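Local structure of caltubin, EF-hand (Lymnaea stagnalis, 6VAN) at residues 47-52 and 58-63; 78-83 and 136-141; 35-40 and 89-94. The protein is an EF-hand protein of a pond snail that probably binds calcium, here with strontium ions in its EF-hand loops. All coordinates share one frame; numbering follows the deposited sequence.

Interaction 1 of 3, residues 47-52 and 58-63; sequences AFISRR and GAIDFV. With SR (strontium ion), chain D.
Ile-60 packs its CD1 methyl against the CD methylene of Arg-52, 3.6 Å away, and meets the edge of the Phe-48 ring near the ring plane, with CE1 3.9 Å from the same methyl. The setting is an EF-hand: residues 47-52 lie in the last turns of its first helix, and residues 58-63 run from the ion-binding loop through its short strand into the next helix. The CD1 methyl meets the Arg-52 stem and the Phe-48 edge side by side, the two lying on the same side of it, a place that suits a branched aliphatic side chain. Ile-49 faces the loop as well; its CG2, anti to the backbone N, lies 3.5 Å from the carbonyl O of Gly-58, while its CG1 packs beside CG1 of Ile-60. Gly-58 has a positive phi of 73°, which glycine adopts easily. Beyond this packing, Ala-59 lends its carbonyl O and Asp-61 its OD2 to the strontium ion, which Asp-53, Asn-55, Asn-57 and Glu-65 also bind. The strand pairs through Ile-60 with Ser-24 of the neighbouring EF-hand, and Val-29 of helix 26-34 packs on Phe-48, Ile-49 and Ile-60. Arg-52 also forms a salt bridge with Glu-82. Its guanidinium lies across a face of the Phe-48 ring, and NH1 turns back to donate to the carbonyl O of Phe-48 at 2.9 Å, close to the guanidinium plane.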
loop_
_atom_site.group_PDB
_atom_site.type_symbol
_atom_site.label_atom_id
_atom_site.label_comp_id
_atom_site.label_asym_id
_atom_site.label_seq_id
_atom_site.Cartn_x
_atom_site.Cartn_y
_atom_site.Cartn_z
ATOM N N ALA A 47 -9.990 4.571 -7.419
ATOM C CA ALA A 47 -10.646 3.665 -6.444
ATOM C C ALA A 47 -9.944 3.753 -5.070
ATOM O O ALA A 47 -10.628 3.622 -4.021
ATOM C CB ALA A 47 -10.597 2.248 -6.951
ATOM N N PHE A 48 -8.620 3.891 -5.109
ATOM C CA PHE A 48 -7.762 4.104 -3.915
ATOM C C PHE A 48 -8.240 5.370 -3.189
ATOM O O PHE A 48 -8.488 5.337 -1.960
ATOM C CB PHE A 48 -6.307 4.207 -4.341
ATOM C CG PHE A 48 -5.339 4.257 -3.189
ATOM C CD1 PHE A 48 -5.007 5.461 -2.597
ATOM C CD2 PHE A 48 -4.758 3.091 -2.692
ATOM C CE1 PHE A 48 -4.117 5.516 -1.532
ATOM C CE2 PHE A 48 -3.869 3.151 -1.634
ATOM C CZ PHE A 48 -3.545 4.361 -1.062
ATOM N N ILE A 49 -8.396 6.451 -3.953
ATOM C CA ILE A 49 -8.876 7.744 -3.403
ATOM C C ILE A 49 -10.305 7.551 -2.859
ATOM O O ILE A 49 -10.566 8.001 -1.729
ATOM C CB ILE A 49 -8.733 8.882 -4.449
ATOM C CG1 ILE A 49 -7.268 9.197 -4.747
ATOM C CG2 ILE A 49 -9.510 10.124 -3.979
ATOM C CD1 ILE A 49 -7.014 10.170 -5.901
ATOM N N SER A 50 -11.201 6.877 -3.598
ATOM C CA SER A 50 -12.645 6.746 -3.253
ATOM C C SER A 50 -12.850 6.024 -1.912
ATOM O O SER A 50 -13.749 6.412 -1.174
ATOM C CB SER A 50 -13.434 6.078 -4.364
ATOM O OG SER A 50 -14.739 5.724 -3.920
ATOM N N ARG A 51 -12.047 5.006 -1.589
ATOM C CA ARG A 51 -12.222 4.269 -0.309
ATOM C C ARG A 51 -11.946 5.207 0.881
ATOM O O ARG A 51 -12.473 4.921 1.990
ATOM C CB ARG A 51 -11.342 3.013 -0.252
ATOM C CG ARG A 51 -12.031 1.771 -0.808
ATOM C CD ARG A 51 -11.077 0.620 -1.060
ATOM N NE ARG A 51 -10.082 0.546 -0.017
ATOM C CZ ARG A 51 -10.304 0.111 1.219
ATOM N NH1 ARG A 51 -9.310 0.096 2.089
ATOM N NH2 ARG A 51 -11.502 -0.324 1.587
ATOM N N ARG A 52 -11.134 6.246 0.662
ATOM C CA ARG A 52 -10.669 7.183 1.724
ATOM C C ARG A 52 -11.465 8.503 1.694
ATOM O O ARG A 52 -11.429 9.223 2.686
ATOM C CB ARG A 52 -9.172 7.379 1.529
ATOM C CG ARG A 52 -8.369 6.117 1.816
ATOM C CD ARG A 52 -6.986 6.189 1.246
ATOM N NE ARG A 52 -6.240 4.988 1.587
ATOM C CZ ARG A 52 -6.342 3.819 0.978
ATOM N NH1 ARG A 52 -7.115 3.651 -0.079
ATOM N NH2 ARG A 52 -5.625 2.797 1.411
ATOM N N GLY A 58 -12.890 14.300 -4.096
ATOM C CA GLY A 58 -12.026 13.626 -5.085
ATOM C C GLY A 58 -10.557 13.594 -4.685
ATOM O O GLY A 58 -9.728 13.228 -5.519
ATOM N N ALA A 59 -10.231 13.927 -3.431
ATOM C CA ALA A 59 -8.849 14.030 -2.925
ATOM C C ALA A 59 -8.776 13.346 -1.556
ATOM O O ALA A 59 -9.845 13.199 -0.904
ATOM C CB ALA A 59 -8.430 15.468 -2.832
ATOM N N ILE A 60 -7.594 12.880 -1.173
ATOM C CA ILE A 60 -7.384 12.382 0.218
ATOM C C ILE A 60 -6.937 13.577 1.056
ATOM O O ILE A 60 -5.885 14.122 0.784
ATOM C CB ILE A 60 -6.367 11.227 0.308
ATOM C CG1 ILE A 60 -6.762 10.039 -0.586
ATOM C CG2 ILE A 60 -6.190 10.807 1.764
ATOM C CD1 ILE A 60 -5.705 8.971 -0.709
ATOM N N ASP A 61 -7.752 13.943 2.048
ATOM C CA ASP A 61 -7.482 15.078 2.949
ATOM C C ASP A 61 -6.727 14.535 4.161
ATOM O O ASP A 61 -7.217 13.571 4.753
ATOM C CB ASP A 61 -8.798 15.747 3.294
ATOM C CG ASP A 61 -9.492 16.264 2.044
ATOM O OD1 ASP A 61 -9.016 17.277 1.510
ATOM O OD2 ASP A 61 -10.519 15.702 1.689
ATOM N N PHE A 62 -5.600 15.128 4.533
ATOM C CA PHE A 62 -4.886 14.700 5.761
ATOM C C PHE A 62 -5.887 14.700 6.920
ATOM O O PHE A 62 -6.003 13.715 7.619
ATOM C CB PHE A 62 -3.681 15.573 6.073
ATOM C CG PHE A 62 -2.978 15.133 7.323
ATOM C CD1 PHE A 62 -2.221 13.971 7.328
ATOM C CD2 PHE A 62 -3.132 15.824 8.509
ATOM C CE1 PHE A 62 -1.618 13.531 8.497
ATOM C CE2 PHE A 62 -2.525 15.378 9.677
ATOM C CZ PHE A 62 -1.755 14.246 9.658
ATOM N N VAL A 63 -6.621 15.795 7.083
ATOM C CA VAL A 63 -7.743 15.835 8.055
ATOM C C VAL A 63 -9.034 16.101 7.289
ATOM O O VAL A 63 -9.074 17.005 6.451
ATOM C CB VAL A 63 -7.472 16.834 9.197
ATOM C CG1 VAL A 63 -6.520 16.230 10.204
ATOM C CG2 VAL A 63 -6.927 18.148 8.713
HETATM SR SR SR D . -11.595 13.959 0.543
#

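Interaction 2 of 3, residues 78-83 and 136-141; sequences EGANEW and DEFKTL. With SR (strontium ion), chain F; EDO (1,2-ethanediol), chain K.
Phe-138 reaches from residues 136-141 to helix 77-87, and its ring makes the apolar contact between them. Starting at CB, the side chain sets CG anti to the backbone N (chi1 178°), which carries the ring across to the other helix. CD2 comes within 4.0 Å of the carbonyl O of Ala-80, and CE2 approaches that oxygen more closely, at 3.4 Å. The oxygen lies near the ring plane, so it meets the C-H edge, where the ring is slightly positive. The methyl of Ala-80 is also beside CE2, its small size letting the ring settle close to the helix backbone. At the far end CZ is 4.4 Å from CB of Trp-83, and Gln-87 touches the ring farther along the same helix. The two helices belong to one EF-hand pair: 77-87 enters its first ion-binding loop, whereas 135-138 leaves its second. Glu-137, just before the phenylalanine, closes that second loop and turns its extended chain toward the ion. Both of its carboxylate oxygens bind the strontium ion, OE1 at 2.6 Å and OE2 at 2.7 Å, the bidentate role of the last glutamate in an EF-hand loop; Asp-126, Asn-128 and Asp-130 through side-chain oxygens and Lys-132 through its carbonyl O supply other ligands. The carbonyl O of Glu-137 accepts from both N and OG1 of Thr-140, the hydroxyl lying 2.7 Å away in the carbonyl plane. Lys-139 stretches its chain so that NZ makes a 2.6 Å salt bridge with OD1 of Asp-136.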
loop_
_atom_site.group_PDB
_atom_site.type_symbol
_atom_site.label_atom_id
_atom_site.label_comp_id
_atom_site.label_asym_id
_atom_site.label_seq_id
_atom_site.Cartn_x
_atom_site.Cartn_y
_atom_site.Cartn_z
ATOM N N GLU A 78 -11.164 -6.360 2.136
ATOM C CA GLU A 78 -11.168 -5.327 1.069
ATOM C C GLU A 78 -9.885 -4.473 1.145
ATOM O O GLU A 78 -9.260 -4.202 0.107
ATOM C CB GLU A 78 -12.420 -4.459 1.230
ATOM C CG GLU A 78 -12.612 -3.456 0.121
ATOM C CD GLU A 78 -13.790 -2.531 0.354
ATOM O OE1 GLU A 78 -14.788 -2.981 0.968
ATOM O OE2 GLU A 78 -13.694 -1.353 -0.044
ATOM N N GLY A 79 -9.515 -4.049 2.336
ATOM C CA GLY A 79 -8.304 -3.234 2.525
ATOM C C GLY A 79 -7.059 -4.030 2.199
ATOM O O GLY A 79 -6.161 -3.490 1.545
ATOM N N ALA A 80 -6.968 -5.266 2.651
ATOM C CA ALA A 80 -5.828 -6.148 2.322
ATOM C C ALA A 80 -5.758 -6.365 0.804
ATOM O O ALA A 80 -4.665 -6.309 0.242
ATOM C CB ALA A 80 -5.931 -7.444 3.086
ATOM N N ASN A 81 -6.899 -6.588 0.164
ATOM C CA ASN A 81 -6.945 -6.832 -1.291
ATOM C C ASN A 81 -6.422 -5.623 -2.064
ATOM O O ASN A 81 -5.837 -5.792 -3.131
ATOM C CB ASN A 81 -8.346 -7.230 -1.698
ATOM C CG ASN A 81 -8.397 -7.863 -3.059
ATOM O OD1 ASN A 81 -7.467 -8.532 -3.477
ATOM N ND2 ASN A 81 -9.522 -7.707 -3.728
ATOM N N GLU A 82 -6.674 -4.428 -1.578
ATOM C CA GLU A 82 -6.180 -3.232 -2.277
ATOM C C GLU A 82 -4.651 -3.272 -2.364
ATOM O O GLU A 82 -4.126 -3.059 -3.420
ATOM C CB GLU A 82 -6.620 -1.995 -1.513
ATOM C CG GLU A 82 -6.147 -0.692 -2.129
ATOM C CD GLU A 82 -6.711 0.516 -1.398
ATOM O OE1 GLU A 82 -6.241 0.786 -0.291
ATOM O OE2 GLU A 82 -7.612 1.141 -1.926
ATOM N N TRP A 83 -3.970 -3.575 -1.267
ATOM C CA TRP A 83 -2.484 -3.656 -1.277
ATOM C C TRP A 83 -2.034 -4.885 -2.077
ATOM O O TRP A 83 -1.023 -4.838 -2.738
ATOM C CB TRP A 83 -1.942 -3.678 0.149
ATOM C CG TRP A 83 -2.247 -2.421 0.894
ATOM C CD1 TRP A 83 -3.041 -2.289 1.989
ATOM C CD2 TRP A 83 -1.787 -1.107 0.573
ATOM N NE1 TRP A 83 -3.130 -0.983 2.345
ATOM C CE2 TRP A 83 -2.381 -0.229 1.492
ATOM C CE3 TRP A 83 -0.967 -0.592 -0.431
ATOM C CZ2 TRP A 83 -2.118 1.148 1.465
ATOM C CZ3 TRP A 83 -0.713 0.763 -0.455
ATOM C CH2 TRP A 83 -1.271 1.607 0.491
ATOM N N ASP A 136 -5.663 -15.242 -0.296
ATOM C CA ASP A 136 -5.969 -15.960 0.956
ATOM C C ASP A 136 -4.705 -16.222 1.795
ATOM O O ASP A 136 -4.803 -16.288 3.012
ATOM C CB ASP A 136 -6.748 -17.234 0.660
ATOM C CG ASP A 136 -8.221 -16.909 0.521
ATOM O OD1 ASP A 136 -8.815 -16.447 1.521
ATOM O OD2 ASP A 136 -8.727 -17.063 -0.597
ATOM N N GLU A 137 -3.567 -16.400 1.155
ATOM C CA GLU A 137 -2.288 -16.495 1.882
ATOM C C GLU A 137 -1.876 -15.097 2.363
ATOM O O GLU A 137 -1.513 -14.930 3.551
ATOM C CB GLU A 137 -1.231 -17.087 0.970
ATOM C CG GLU A 137 -1.424 -18.572 0.685
ATOM C CD GLU A 137 -0.509 -19.112 -0.387
ATOM O OE1 GLU A 137 -0.237 -18.403 -1.384
ATOM O OE2 GLU A 137 -0.043 -20.239 -0.247
ATOM N N PHE A 138 -1.895 -14.131 1.465
ATOM C CA PHE A 138 -1.453 -12.758 1.768
ATOM C C PHE A 138 -2.187 -12.197 2.987
ATOM O O PHE A 138 -1.589 -11.567 3.877
ATOM C CB PHE A 138 -1.698 -11.881 0.560
ATOM C CG PHE A 138 -1.343 -10.441 0.743
ATOM C CD1 PHE A 138 -0.025 -10.037 0.689
ATOM C CD2 PHE A 138 -2.314 -9.490 0.930
ATOM C CE1 PHE A 138 0.300 -8.700 0.852
ATOM C CE2 PHE A 138 -1.987 -8.157 1.069
ATOM C CZ PHE A 138 -0.678 -7.765 1.013
ATOM N N LYS A 139 -3.490 -12.408 3.070
ATOM C CA LYS A 139 -4.281 -11.754 4.143
ATOM C C LYS A 139 -3.818 -12.219 5.515
ATOM O O LYS A 139 -4.026 -11.468 6.489
ATOM C CB LYS A 139 -5.779 -12.043 3.971
ATOM C CG LYS A 139 -6.158 -13.484 4.224
ATOM C CD LYS A 139 -7.607 -13.816 3.934
ATOM C CE LYS A 139 -7.936 -15.178 4.509
ATOM N NZ LYS A 139 -9.177 -15.741 3.946
ATOM N N THR A 140 -3.210 -13.389 5.619
ATOM C CA THR A 140 -2.791 -13.912 6.927
ATOM C C THR A 140 -1.637 -13.077 7.475
ATOM O O THR A 140 -1.381 -13.147 8.695
ATOM C CB THR A 140 -2.356 -15.378 6.888
ATOM O OG1 THR A 140 -1.137 -15.545 6.180
ATOM C CG2 THR A 140 -3.409 -16.285 6.295
ATOM N N LEU A 141 -0.969 -12.278 6.648
ATOM C CA LEU A 141 0.208 -11.499 7.114
ATOM C C LEU A 141 -0.253 -10.364 8.017
ATOM O O LEU A 141 0.598 -9.774 8.678
ATOM C CB LEU A 141 0.971 -10.990 5.906
ATOM C CG LEU A 141 1.609 -12.065 5.040
ATOM C CD1 LEU A 141 2.118 -11.456 3.745
ATOM C CD2 LEU A 141 2.720 -12.804 5.770
HETATM SR SR SR F . 1.278 -20.085 -2.578
HETATM C C1 EDO K . -7.207 -12.668 8.620
HETATM O O1 EDO K . -7.149 -13.656 9.649
HETATM C C2 EDO K . -6.392 -11.492 8.929
HETATM O O2 EDO K . -4.995 -11.788 9.000
HETATM O O HOH W 1 -0.142 -19.928 -4.656
HETATM O O HOH W 2 -1.360 -21.173 -2.842
#

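Interaction 3 of 3, residues 35-40 and 89-94; sequences RFKPDV and TNDDSF. With SR (strontium ion), chain E.
NZ of Lys-37 is gripped by three oxygens: OD1 of Asp-91, 2.7 Å away in a salt bridge, and the backbone carbonyls of Lys-85 and Asp-88. The carboxylate takes the ammonium on its syn side, 22° out of plane, while the two carbonyls belong to the end of helix 77-87 and the start of the loop after it. With CG anti to the backbone N (chi1 -164°) and every later bond extended, the lysine runs straight to this spot, and its CE passes 3.9 Å from the carbonyl O of Thr-89. Length and flexibility suit a lysine here, since its charge must span from one EF-hand pair to the other. Cut back to an alanine, this position would be likely to leave Asp-91 without its charged mate and the carbonyls of Lys-85 and Asp-88 without this donor. A water makes a second bridge, donating to the carbonyl O of Phe-36 and accepting from OG1 of Thr-89. Residues 89-94 lie in the first part of an EF-hand ion-binding loop, just after Asp-88, whereas 35-40 connect the two EF-hands of the other pair, with a type I turn from Lys-37 to Val-40. In the loop, OD1 of Asn-90, OD1 of Asp-92 and the carbonyl O of Phe-94 each bind the strontium ion at 2.4 Å, alongside a water, Asp-88 and Glu-99. OD1 of Asp-92 also accepts from the backbone N of Phe-94 at 3.2 Å, an Asx turn that folds the loop round the ion.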
loop_
_atom_site.group_PDB
_atom_site.type_symbol
_atom_site.label_atom_id
_atom_site.label_comp_id
_atom_site.label_asym_id
_atom_site.label_seq_id
_atom_site.Cartn_x
_atom_site.Cartn_y
_atom_site.Cartn_z
ATOM N N ARG A 35 5.625 4.581 -8.121
ATOM C CA ARG A 35 6.926 4.157 -7.556
ATOM C C ARG A 35 7.008 2.624 -7.618
ATOM O O ARG A 35 8.055 2.133 -8.009
ATOM C CB ARG A 35 7.112 4.672 -6.128
ATOM C CG ARG A 35 7.450 6.157 -6.044
ATOM C CD ARG A 35 7.147 6.802 -4.696
ATOM N NE ARG A 35 7.560 6.028 -3.515
ATOM C CZ ARG A 35 6.751 5.283 -2.743
ATOM N NH1 ARG A 35 5.457 5.181 -3.004
ATOM N NH2 ARG A 35 7.249 4.630 -1.704
ATOM N N PHE A 36 5.921 1.915 -7.303
ATOM C CA PHE A 36 5.946 0.435 -7.122
ATOM C C PHE A 36 4.993 -0.304 -8.063
ATOM O O PHE A 36 5.122 -1.528 -8.165
ATOM C CB PHE A 36 5.692 0.079 -5.657
ATOM C CG PHE A 36 4.441 0.639 -5.024
ATOM C CD1 PHE A 36 4.446 1.857 -4.360
ATOM C CD2 PHE A 36 3.271 -0.094 -5.004
ATOM C CE1 PHE A 36 3.319 2.339 -3.715
ATOM C CE2 PHE A 36 2.144 0.395 -4.357
ATOM C CZ PHE A 36 2.158 1.620 -3.747
ATOM N N LYS A 37 4.075 0.373 -8.737
ATOM C CA LYS A 37 3.306 -0.196 -9.873
ATOM C C LYS A 37 3.369 0.848 -10.984
ATOM O O LYS A 37 2.439 1.632 -11.162
ATOM C CB LYS A 37 1.879 -0.597 -9.466
ATOM C CG LYS A 37 1.168 -1.516 -10.449
ATOM C CD LYS A 37 -0.169 -2.115 -9.987
ATOM C CE LYS A 37 -0.723 -3.170 -10.937
ATOM N NZ LYS A 37 -1.879 -3.897 -10.374
ATOM N N PRO A 38 4.503 0.932 -11.718
ATOM C CA PRO A 38 4.727 2.020 -12.677
ATOM C C PRO A 38 3.622 2.165 -13.740
ATOM O O PRO A 38 3.371 3.279 -14.175
ATOM C CB PRO A 38 6.057 1.647 -13.350
ATOM C CG PRO A 38 6.770 0.743 -12.372
ATOM C CD PRO A 38 5.666 0.027 -11.618
ATOM N N ASP A 39 2.999 1.060 -14.144
ATOM C CA ASP A 39 1.926 1.059 -15.170
ATOM C C ASP A 39 0.568 0.907 -14.476
ATOM O O ASP A 39 -0.305 0.197 -15.025
ATOM C CB ASP A 39 2.198 -0.006 -16.235
ATOM C CG ASP A 39 3.524 0.194 -16.961
ATOM O OD1 ASP A 39 3.965 1.358 -17.065
ATOM O OD2 ASP A 39 4.103 -0.810 -17.409
ATOM N N VAL A 40 0.409 1.517 -13.293
ATOM C CA VAL A 40 -0.901 1.606 -12.603
ATOM C C VAL A 40 -1.870 2.423 -13.473
ATOM O O VAL A 40 -1.461 3.478 -14.045
ATOM C CB VAL A 40 -0.783 2.207 -11.186
ATOM C CG1 VAL A 40 -0.240 3.631 -11.177
ATOM C CG2 VAL A 40 -2.109 2.133 -10.451
ATOM N N THR A 89 1.922 -6.943 -9.841
ATOM C CA THR A 89 2.375 -6.042 -10.927
ATOM C C THR A 89 1.780 -6.471 -12.275
ATOM O O THR A 89 1.445 -5.593 -13.078
ATOM C CB THR A 89 3.898 -5.965 -10.955
ATOM O OG1 THR A 89 4.316 -5.876 -9.584
ATOM C CG2 THR A 89 4.364 -4.787 -11.766
ATOM N N ASN A 90 1.601 -7.767 -12.515
ATOM C CA ASN A 90 1.102 -8.269 -13.822
ATOM C C ASN A 90 -0.381 -8.634 -13.716
ATOM O O ASN A 90 -0.875 -9.188 -14.683
ATOM C CB ASN A 90 1.939 -9.431 -14.352
ATOM C CG ASN A 90 1.754 -10.720 -13.593
ATOM O OD1 ASN A 90 1.233 -10.729 -12.473
ATOM N ND2 ASN A 90 2.182 -11.828 -14.183
ATOM N N ASP A 91 -1.053 -8.370 -12.593
ATOM C CA ASP A 91 -2.522 -8.545 -12.456
ATOM C C ASP A 91 -2.901 -9.992 -12.763
ATOM O O ASP A 91 -3.958 -10.197 -13.378
ATOM C CB ASP A 91 -3.264 -7.591 -13.410
ATOM C CG ASP A 91 -2.974 -6.112 -13.171
ATOM O OD1 ASP A 91 -3.050 -5.670 -11.999
ATOM O OD2 ASP A 91 -2.676 -5.415 -14.139
ATOM N N ASP A 92 -2.136 -10.974 -12.312
ATOM C CA ASP A 92 -2.481 -12.405 -12.516
ATOM C C ASP A 92 -3.070 -13.027 -11.242
ATOM O O ASP A 92 -3.232 -14.240 -11.215
ATOM C CB ASP A 92 -1.299 -13.233 -13.045
ATOM C CG ASP A 92 -0.189 -13.523 -12.042
ATOM O OD1 ASP A 92 -0.189 -12.922 -10.935
ATOM O OD2 ASP A 92 0.726 -14.293 -12.399
ATOM N N SER A 93 -3.331 -12.224 -10.212
ATOM C CA SER A 93 -4.003 -12.608 -8.935
ATOM C C SER A 93 -3.073 -13.443 -8.033
ATOM O O SER A 93 -3.528 -14.087 -7.086
ATOM C CB SER A 93 -5.342 -13.274 -9.156
ATOM O OG SER A 93 -6.303 -12.282 -9.494
ATOM N N PHE A 94 -1.770 -13.327 -8.233
ATOM C CA PHE A 94 -0.742 -13.836 -7.296
ATOM C C PHE A 94 0.317 -12.767 -7.132
ATOM O O PHE A 94 0.544 -12.030 -8.075
ATOM C CB PHE A 94 -0.047 -15.099 -7.806
ATOM C CG PHE A 94 -0.954 -16.273 -8.023
ATOM C CD1 PHE A 94 -1.391 -17.023 -6.944
ATOM C CD2 PHE A 94 -1.379 -16.612 -9.303
ATOM C CE1 PHE A 94 -2.225 -18.118 -7.132
ATOM C CE2 PHE A 94 -2.223 -17.703 -9.493
ATOM C CZ PHE A 94 -2.641 -18.447 -8.410
HETATM SR SR SR E . 1.513 -11.342 -10.189
HETATM O O HOH W 3 3.333 -3.617 -8.524
HETATM O O HOH W 4 2.915 -13.189 -11.015
#

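Interactions 1 and 2 are largely buried and apolar, with an isoleucine methyl and a phenylalanine ring at their centres, whereas interaction 3 is only partly buried, with a buried lysine meeting exposed loop residues, and depends on a salt bridge and a water. Interaction 1 stays within one EF-hand, interaction 2 joins the two EF-hands of the second pair, and interaction 3 spans from the first pair to the second. Helix 77-87 ties the first two together: Glu-82 pairs with Arg-52, and Glu-78 with Arg-51, so charge links two apolar contacts. The same helix leads into the loop of interaction 3. Each contact includes ligands of a different strontium ion.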